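Local coordinates for RE55538p (Drosophila melanogaster, PDB 4IX7), which binds the palindromic DNA sequence 5'-CCAATTGG-3' through its BEN domain and represses transcription of genes of neural development, also serving as corepressor for Suppressor of Hairless, at a contact of chain A with DNA. Sequence-based numbering; all coordinates share one arbitrary frame.

Contact 1: a contact of chain A with DNA. Residues 65, 96-97, 100-101, 104, 107. With nucleotides of chain B; nucleotides of chain C.
Helix 88-112 of the BEN domain serves as the recognition helix and lies against the major groove over the TTGG half of the site on chain B. At the 5' end, extended Lys65, from a loop, runs alongside the DT8 phosphate and makes a salt bridge from NZ to OP2 (2.8 Å). Its backbone N reaches OP1 of the same phosphate through water 1, while NZ is linked through water 2 to OP2 of DT9, so one lysine spans two phosphates. The 5-methyl C7 of the DT8 base meets the methyl CG2 of Thr96 at 3.8 Å. One step on, Ala100 CB meets C7 of DT9 obliquely (3.6 Å), and Lys104 CE touches the same methyl from a second direction, roughly at right angles to Ala100. Lys107, bent at its last torsion (chi4 140°), turns NZ to the DT9 phosphate oxygen OP2 at 2.9 Å, a second salt bridge. Lys104 keeps its chain extended and lays it into the groove, where NZ donates to O6 of DG10 (2.7 Å) and O6 of DG11 (2.8 Å), reading both guanines on their Hoogsteen edges. DC4 of chain C, the partner of DG11, gives its amino N4 to Asp101 OD1 at 2.9 Å, nearly straight at 176° and on the syn lone pair of the carboxylate. Thr97 CG2, anti to the backbone N, packs on C5 of that cytosine at 3.6 Å.

Contact 2: a contact of chain A with DNA. Residues 48-50, 52, 54, 96. With nucleotides of chain B.
Thr50 holds OG1 in the crowded position between its backbone N and carbonyl carbon (chi1 67°), which turns the hydroxyl toward the same phosphate oxygen as its own N-H. Thr96 takes a different rotamer, OG1 anti to the carbonyl carbon (chi1 -65°) and CG2 anti to the backbone N, so that OG1 meets the phosphate oxygen OP2 while CG2 lies between that oxygen and the neighbouring base. Ser54 places OG anti to its backbone N (chi1 175°), aimed at the minor-groove edge of an adenine. In this BEN-domain site these three hydroxyls converge on DA7 of chain B.

OP1 of the DA7 phosphate accepts two bonds from one residue: Thr50 OG1 at 2.6 Å and Thr50 N at 2.8 Å, a pairing of side chain and main chain that should fix the phosphate well. Thr50 OG1 also accepts from the backbone N of Lys52 (3.2 Å), which orients the hydroxyl and ties the loop back on itself; the Lys52 side chain is poorly ordered. The other oxygen, OP2, takes the hydroxyl of Thr96 at 2.7 Å, and water 3 bridges it to the backbone N of Val49, the water lying 2.9 Å from that nitrogen. Carbon contacts back these bonds, with Thr50 CG2 resting near the DA6 sugar.

Across the sugar, Ser54 OG donates to N3 of DA7 at 2.8 Å on the sugar edge, while its CB packs beside the deoxyribose at C1' (3.6 Å). N3 acceptors occur at purines and the matching O2 at pyrimidines, so this bond alone would discriminate weakly.

Strand 47-48 leads into the loop carrying Val49, Thr50, Lys52 and Ser54, which follows the backbone and enters the minor groove, while Thr96 approaches from helix 88-112 on the major-groove side.

Contact 1: a contact of chain A with DNA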
loop_
_atom_site.group_PDB
_atom_site.type_symbol
_atom_site.label_atom_id
_atom_site.label_comp_id
_atom_site.label_asym_id
_atom_site.label_seq_id
_atom_site.Cartn_x
_atom_site.Cartn_y
_atom_site.Cartn_z
ATOM N N LYS A 65 7.919 -12.919 12.903
ATOM C CA LYS A 65 9.146 -12.244 12.487
ATOM C C LYS A 65 9.427 -11.040 13.361
ATOM O O LYS A 65 8.510 -10.259 13.661
ATOM C CB LYS A 65 9.012 -11.788 11.035
ATOM C CG LYS A 65 8.774 -12.938 10.082
ATOM C CD LYS A 65 8.645 -12.476 8.644
ATOM C CE LYS A 65 8.269 -13.620 7.716
ATOM N NZ LYS A 65 7.761 -13.089 6.409
ATOM N N THR A 96 8.487 -3.428 3.361
ATOM C CA THR A 96 7.600 -4.576 3.573
ATOM C C THR A 96 7.657 -5.535 2.389
ATOM O O THR A 96 7.762 -6.754 2.555
ATOM C CB THR A 96 6.130 -4.111 3.792
ATOM O OG1 THR A 96 6.035 -3.344 5.007
ATOM C CG2 THR A 96 5.186 -5.299 3.845
ATOM N N THR A 97 7.602 -4.979 1.189
ATOM C CA THR A 97 7.594 -5.791 -0.011
ATOM C C THR A 97 8.922 -6.516 -0.183
ATOM O O THR A 97 8.952 -7.703 -0.477
ATOM C CB THR A 97 7.311 -4.939 -1.257
ATOM O OG1 THR A 97 6.100 -4.185 -1.060
ATOM C CG2 THR A 97 7.150 -5.848 -2.478
ATOM N N ALA A 100 9.195 -9.414 2.148
ATOM C CA ALA A 100 8.360 -10.511 1.654
ATOM C C ALA A 100 9.015 -11.212 0.467
ATOM O O ALA A 100 8.965 -12.434 0.361
ATOM C CB ALA A 100 6.978 -9.994 1.283
ATOM N N ASP A 101 9.651 -10.436 -0.408
ATOM C CA ASP A 101 10.358 -10.998 -1.562
ATOM C C ASP A 101 11.518 -11.910 -1.125
ATOM O O ASP A 101 11.713 -13.005 -1.674
ATOM C CB ASP A 101 10.893 -9.883 -2.469
ATOM C CG ASP A 101 9.787 -9.101 -3.176
ATOM O OD1 ASP A 101 8.647 -9.604 -3.279
ATOM O OD2 ASP A 101 10.068 -7.984 -3.666
ATOM N N LYS A 104 10.306 -15.196 0.299
ATOM C CA LYS A 104 9.909 -16.149 -0.737
ATOM C C LYS A 104 11.120 -16.885 -1.267
ATOM O O LYS A 104 11.093 -18.101 -1.499
ATOM C CB LYS A 104 9.194 -15.436 -1.877
ATOM C CG LYS A 104 7.762 -15.075 -1.551
ATOM C CD LYS A 104 7.228 -14.043 -2.520
ATOM C CE LYS A 104 5.794 -13.700 -2.170
ATOM N NZ LYS A 104 5.264 -12.636 -3.063
ATOM N N LYS A 107 12.322 -19.500 1.242
ATOM C CA LYS A 107 11.471 -20.685 1.256
ATOM C C LYS A 107 11.846 -21.635 0.136
ATOM O O LYS A 107 11.776 -22.855 0.297
ATOM C CB LYS A 107 9.997 -20.300 1.140
ATOM C CG LYS A 107 9.416 -19.749 2.421
ATOM C CD LYS A 107 7.904 -19.669 2.326
ATOM C CE LYS A 107 7.306 -19.001 3.551
ATOM N NZ LYS A 107 6.199 -18.096 3.152
ATOM P P DT B 8 4.723 -11.902 7.855
ATOM O OP1 DT B 8 4.990 -12.978 8.850
ATOM O OP2 DT B 8 5.849 -11.243 7.174
ATOM O "O5'" DT B 8 3.741 -12.490 6.734
ATOM C "C5'" DT B 8 2.568 -13.164 7.159
ATOM C "C4'" DT B 8 1.708 -13.465 5.943
ATOM O "O4'" DT B 8 1.203 -12.218 5.413
ATOM C "C3'" DT B 8 2.459 -14.111 4.787
ATOM O "O3'" DT B 8 2.080 -15.478 4.745
ATOM C "C2'" DT B 8 1.998 -13.372 3.530
ATOM C "C1'" DT B 8 0.896 -12.468 4.052
ATOM N N1 DT B 8 0.792 -11.137 3.404
ATOM C C2 DT B 8 -0.422 -10.770 2.873
ATOM O O2 DT B 8 -1.398 -11.500 2.900
ATOM N N3 DT B 8 -0.448 -9.525 2.298
ATOM C C4 DT B 8 0.612 -8.640 2.214
ATOM O O4 DT B 8 0.487 -7.543 1.686
ATOM C C5 DT B 8 1.851 -9.085 2.797
ATOM C C7 DT B 8 3.058 -8.195 2.763
ATOM C C6 DT B 8 1.885 -10.303 3.355
ATOM P P DT B 9 2.815 -16.503 3.756
ATOM O OP1 DT B 9 2.634 -17.868 4.311
ATOM O OP2 DT B 9 4.181 -16.002 3.486
ATOM O "O5'" DT B 9 1.987 -16.385 2.396
ATOM C "C5'" DT B 9 0.647 -16.843 2.313
ATOM C "C4'" DT B 9 0.058 -16.396 0.989
ATOM O "O4'" DT B 9 -0.044 -14.954 0.966
ATOM C "C3'" DT B 9 0.910 -16.761 -0.216
ATOM O "O3'" DT B 9 0.332 -17.958 -0.713
ATOM C "C2'" DT B 9 0.691 -15.605 -1.189
ATOM C "C1'" DT B 9 -0.048 -14.542 -0.382
ATOM N N1 DT B 9 0.582 -13.206 -0.417
ATOM C C2 DT B 9 -0.172 -12.133 -0.852
ATOM O O2 DT B 9 -1.326 -12.235 -1.223
ATOM N N3 DT B 9 0.477 -10.924 -0.842
ATOM C C4 DT B 9 1.779 -10.695 -0.450
ATOM O O4 DT B 9 2.271 -9.572 -0.466
ATOM C C5 DT B 9 2.503 -11.857 -0.000
ATOM C C7 DT B 9 3.925 -11.731 0.461
ATOM C C6 DT B 9 1.880 -13.041 0.007
ATOM P P DG B 10 1.104 -18.866 -1.789
ATOM O OP1 DG B 10 0.617 -20.263 -1.628
ATOM O OP2 DG B 10 2.552 -18.594 -1.685
ATOM O "O5'" DG B 10 0.609 -18.306 -3.181
ATOM C "C5'" DG B 10 -0.760 -18.442 -3.510
ATOM C "C4'" DG B 10 -0.978 -18.005 -4.941
ATOM O "O4'" DG B 10 -0.705 -16.585 -5.102
ATOM C "C3'" DG B 10 -0.098 -18.696 -5.971
ATOM O "O3'" DG B 10 -0.902 -18.812 -7.130
ATOM C "C2'" DG B 10 1.070 -17.727 -6.153
ATOM C "C1'" DG B 10 0.426 -16.368 -5.928
ATOM N N9 DG B 10 1.217 -15.397 -5.177
ATOM C C8 DG B 10 2.148 -15.636 -4.195
ATOM N N7 DG B 10 2.651 -14.544 -3.681
ATOM C C5 DG B 10 1.984 -13.517 -4.342
ATOM C C6 DG B 10 2.103 -12.112 -4.221
ATOM O O6 DG B 10 2.849 -11.474 -3.457
ATOM N N1 DG B 10 1.256 -11.429 -5.080
ATOM C C2 DG B 10 0.389 -12.023 -5.966
ATOM N N2 DG B 10 -0.353 -11.205 -6.729
ATOM N N3 DG B 10 0.268 -13.342 -6.096
ATOM C C4 DG B 10 1.087 -14.023 -5.257
ATOM P P DG B 11 -0.313 -19.474 -8.468
ATOM O OP1 DG B 11 -1.440 -20.106 -9.188
ATOM O OP2 DG B 11 0.898 -20.225 -8.113
ATOM O "O5'" DG B 11 0.153 -18.212 -9.337
ATOM C "C5'" DG B 11 -0.826 -17.275 -9.706
ATOM C "C4'" DG B 11 -0.156 -16.085 -10.352
ATOM O "O4'" DG B 11 0.518 -15.326 -9.310
ATOM C "C3'" DG B 11 0.915 -16.437 -11.371
ATOM O "O3'" DG B 11 0.830 -15.480 -12.401
ATOM C "C2'" DG B 11 2.211 -16.230 -10.594
ATOM C "C1'" DG B 11 1.786 -14.989 -9.821
ATOM N N9 DG B 11 2.695 -14.609 -8.744
ATOM C C8 DG B 11 3.410 -15.421 -7.896
ATOM N N7 DG B 11 4.144 -14.753 -7.048
ATOM C C5 DG B 11 3.886 -13.417 -7.348
ATOM C C6 DG B 11 4.401 -12.230 -6.784
ATOM O O6 DG B 11 5.211 -12.144 -5.858
ATOM N N1 DG B 11 3.893 -11.083 -7.398
ATOM C C2 DG B 11 2.994 -11.095 -8.439
ATOM N N2 DG B 11 2.602 -9.914 -8.929
ATOM N N3 DG B 11 2.513 -12.209 -8.977
ATOM C C4 DG B 11 3.004 -13.315 -8.391
ATOM P P DC C 4 9.881 -2.083 -7.975
ATOM O OP1 DC C 4 10.005 -0.764 -8.641
ATOM O OP2 DC C 4 10.289 -2.254 -6.562
ATOM O "O5'" DC C 4 8.375 -2.579 -8.048
ATOM C "C5'" DC C 4 7.749 -2.620 -9.322
ATOM C "C4'" DC C 4 6.417 -3.319 -9.179
ATOM O "O4'" DC C 4 6.633 -4.681 -8.755
ATOM C "C3'" DC C 4 5.513 -2.735 -8.097
ATOM O "O3'" DC C 4 4.530 -1.990 -8.795
ATOM C "C2'" DC C 4 4.929 -3.945 -7.362
ATOM C "C1'" DC C 4 5.417 -5.121 -8.187
ATOM N N1 DC C 4 5.756 -6.334 -7.398
ATOM C C2 DC C 4 5.011 -7.504 -7.581
ATOM O O2 DC C 4 4.086 -7.489 -8.397
ATOM N N3 DC C 4 5.322 -8.603 -6.859
ATOM C C4 DC C 4 6.334 -8.568 -5.979
ATOM N N4 DC C 4 6.612 -9.684 -5.282
ATOM C C5 DC C 4 7.094 -7.375 -5.765
ATOM C C6 DC C 4 6.775 -6.293 -6.488
HETATM O O HOH W 1 5.395 -12.260 11.340
HETATM O O HOH W 2 6.213 -15.089 5.230
#

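Contact 2: a contact of chain A with DNA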
loop_
_atom_site.group_PDB
_atom_site.type_symbol
_atom_site.label_atom_id
_atom_site.label_comp_id
_atom_site.label_asym_id
_atom_site.label_seq_id
_atom_site.Cartn_x
_atom_site.Cartn_y
_atom_site.Cartn_z
ATOM N N SER A 48 10.561 -8.358 9.766
ATOM C CA SER A 48 9.580 -7.471 9.172
ATOM C C SER A 48 9.832 -6.025 9.593
ATOM O O SER A 48 10.665 -5.745 10.460
ATOM C CB SER A 48 8.167 -7.891 9.580
ATOM O OG SER A 48 8.002 -7.764 10.988
ATOM N N VAL A 49 9.085 -5.098 9.002
ATOM C CA VAL A 49 9.228 -3.697 9.367
ATOM C C VAL A 49 8.839 -3.450 10.820
ATOM O O VAL A 49 9.547 -2.740 11.541
ATOM C CB VAL A 49 8.390 -2.788 8.442
ATOM C CG1 VAL A 49 8.393 -1.352 8.945
ATOM C CG2 VAL A 49 8.935 -2.861 7.029
ATOM N N THR A 50 7.732 -4.052 11.252
ATOM C CA THR A 50 7.153 -3.748 12.565
ATOM C C THR A 50 7.328 -4.823 13.633
ATOM O O THR A 50 7.178 -4.537 14.825
ATOM C CB THR A 50 5.639 -3.456 12.479
ATOM O OG1 THR A 50 4.939 -4.653 12.114
ATOM C CG2 THR A 50 5.352 -2.350 11.468
ATOM N N LYS A 52 5.268 -7.118 14.114
ATOM C CA LYS A 52 3.932 -7.519 14.551
ATOM C C LYS A 52 3.392 -8.598 13.628
ATOM O O LYS A 52 3.716 -8.621 12.448
ATOM C CB LYS A 52 2.996 -6.310 14.579
ATOM C CG LYS A 52 3.430 -5.253 15.586
ATOM C CD LYS A 52 2.384 -4.167 15.729
ATOM C CE LYS A 52 2.527 -3.448 17.059
ATOM N NZ LYS A 52 1.264 -2.743 17.420
ATOM N N SER A 54 0.737 -10.700 11.256
ATOM C CA SER A 54 -0.318 -10.305 10.340
ATOM C C SER A 54 -1.655 -10.535 11.019
ATOM O O SER A 54 -1.865 -11.576 11.642
ATOM C CB SER A 54 -0.260 -11.143 9.068
ATOM O OG SER A 54 -1.366 -10.832 8.229
ATOM N N THR A 96 8.487 -3.428 3.361
ATOM C CA THR A 96 7.600 -4.576 3.573
ATOM C C THR A 96 7.657 -5.535 2.389
ATOM O O THR A 96 7.762 -6.754 2.555
ATOM C CB THR A 96 6.130 -4.111 3.792
ATOM O OG1 THR A 96 6.035 -3.344 5.007
ATOM C CG2 THR A 96 5.186 -5.299 3.845
ATOM P P DA B 6 2.093 1.324 7.743
ATOM O OP1 DA B 6 3.267 1.890 8.422
ATOM O OP2 DA B 6 1.844 1.555 6.301
ATOM O "O5'" DA B 6 2.097 -0.262 7.928
ATOM C "C5'" DA B 6 2.363 -0.771 9.216
ATOM C "C4'" DA B 6 2.325 -2.287 9.170
ATOM O "O4'" DA B 6 0.999 -2.715 8.761
ATOM C "C3'" DA B 6 3.295 -2.972 8.208
ATOM O "O3'" DA B 6 3.537 -4.189 8.885
ATOM C "C2'" DA B 6 2.426 -3.143 6.955
ATOM C "C1'" DA B 6 1.081 -3.500 7.587
ATOM N N9 DA B 6 -0.117 -3.196 6.813
ATOM C C8 DA B 6 -0.365 -2.143 5.970
ATOM N N7 DA B 6 -1.577 -2.164 5.459
ATOM C C5 DA B 6 -2.176 -3.280 6.029
ATOM C C6 DA B 6 -3.454 -3.865 5.900
ATOM N N6 DA B 6 -4.416 -3.357 5.126
ATOM N N1 DA B 6 -3.697 -4.995 6.615
ATOM C C2 DA B 6 -2.724 -5.490 7.384
ATOM N N3 DA B 6 -1.493 -5.026 7.583
ATOM C C4 DA B 6 -1.280 -3.920 6.862
ATOM P P DA B 7 4.773 -5.150 8.488
ATOM O OP1 DA B 7 5.708 -5.181 9.638
ATOM O OP2 DA B 7 5.246 -4.798 7.128
ATOM O "O5'" DA B 7 4.081 -6.560 8.349
ATOM C "C5'" DA B 7 3.621 -7.195 9.534
ATOM C "C4'" DA B 7 3.110 -8.575 9.177
ATOM O "O4'" DA B 7 1.815 -8.430 8.529
ATOM C "C3'" DA B 7 3.979 -9.398 8.231
ATOM O "O3'" DA B 7 3.837 -10.779 8.583
ATOM C "C2'" DA B 7 3.374 -9.125 6.850
ATOM C "C1'" DA B 7 1.899 -8.910 7.198
ATOM N N9 DA B 7 1.203 -7.943 6.341
ATOM C C8 DA B 7 1.689 -6.750 5.861
ATOM N N7 DA B 7 0.831 -6.100 5.104
ATOM C C5 DA B 7 -0.299 -6.915 5.095
ATOM C C6 DA B 7 -1.557 -6.801 4.468
ATOM N N6 DA B 7 -1.919 -5.755 3.698
ATOM N N1 DA B 7 -2.442 -7.800 4.668
ATOM C C2 DA B 7 -2.096 -8.851 5.430
ATOM N N3 DA B 7 -0.942 -9.070 6.071
ATOM C C4 DA B 7 -0.074 -8.062 5.844
ATOM P P DT B 8 4.723 -11.902 7.855
ATOM O OP1 DT B 8 4.990 -12.978 8.850
ATOM O OP2 DT B 8 5.849 -11.243 7.174
ATOM O "O5'" DT B 8 3.741 -12.490 6.734
ATOM C "C5'" DT B 8 2.568 -13.164 7.159
ATOM C "C4'" DT B 8 1.708 -13.465 5.943
ATOM O "O4'" DT B 8 1.203 -12.218 5.413
ATOM C "C3'" DT B 8 2.459 -14.111 4.787
ATOM O "O3'" DT B 8 2.080 -15.478 4.745
ATOM C "C2'" DT B 8 1.998 -13.372 3.530
ATOM C "C1'" DT B 8 0.896 -12.468 4.052
ATOM N N1 DT B 8 0.792 -11.137 3.404
ATOM C C2 DT B 8 -0.422 -10.770 2.873
ATOM O O2 DT B 8 -1.398 -11.500 2.900
ATOM N N3 DT B 8 -0.448 -9.525 2.298
ATOM C C4 DT B 8 0.612 -8.640 2.214
ATOM O O4 DT B 8 0.487 -7.543 1.686
ATOM C C5 DT B 8 1.851 -9.085 2.797
ATOM C C7 DT B 8 3.058 -8.195 2.763
ATOM C C6 DT B 8 1.885 -10.303 3.355
HETATM O O HOH W 3 7.626 -6.207 6.696
#

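Contact 1 and contact 2 lie about 10 Å apart, measured between the centres of their C-alpha atoms, and share Thr96 of helix 88-112 as well as nucleotide DT8. Together they follow chain B from DA6 to DG11: contact 1 reads bases in the major groove, whereas contact 2 fixes a phosphate and reaches the minor groove from a loop. Grasping the duplex from both grooves should set the register of the helix on its bases. The protein is a homodimer and the assembly holds two copies, each with both contacts, which suits a palindromic site read half by half.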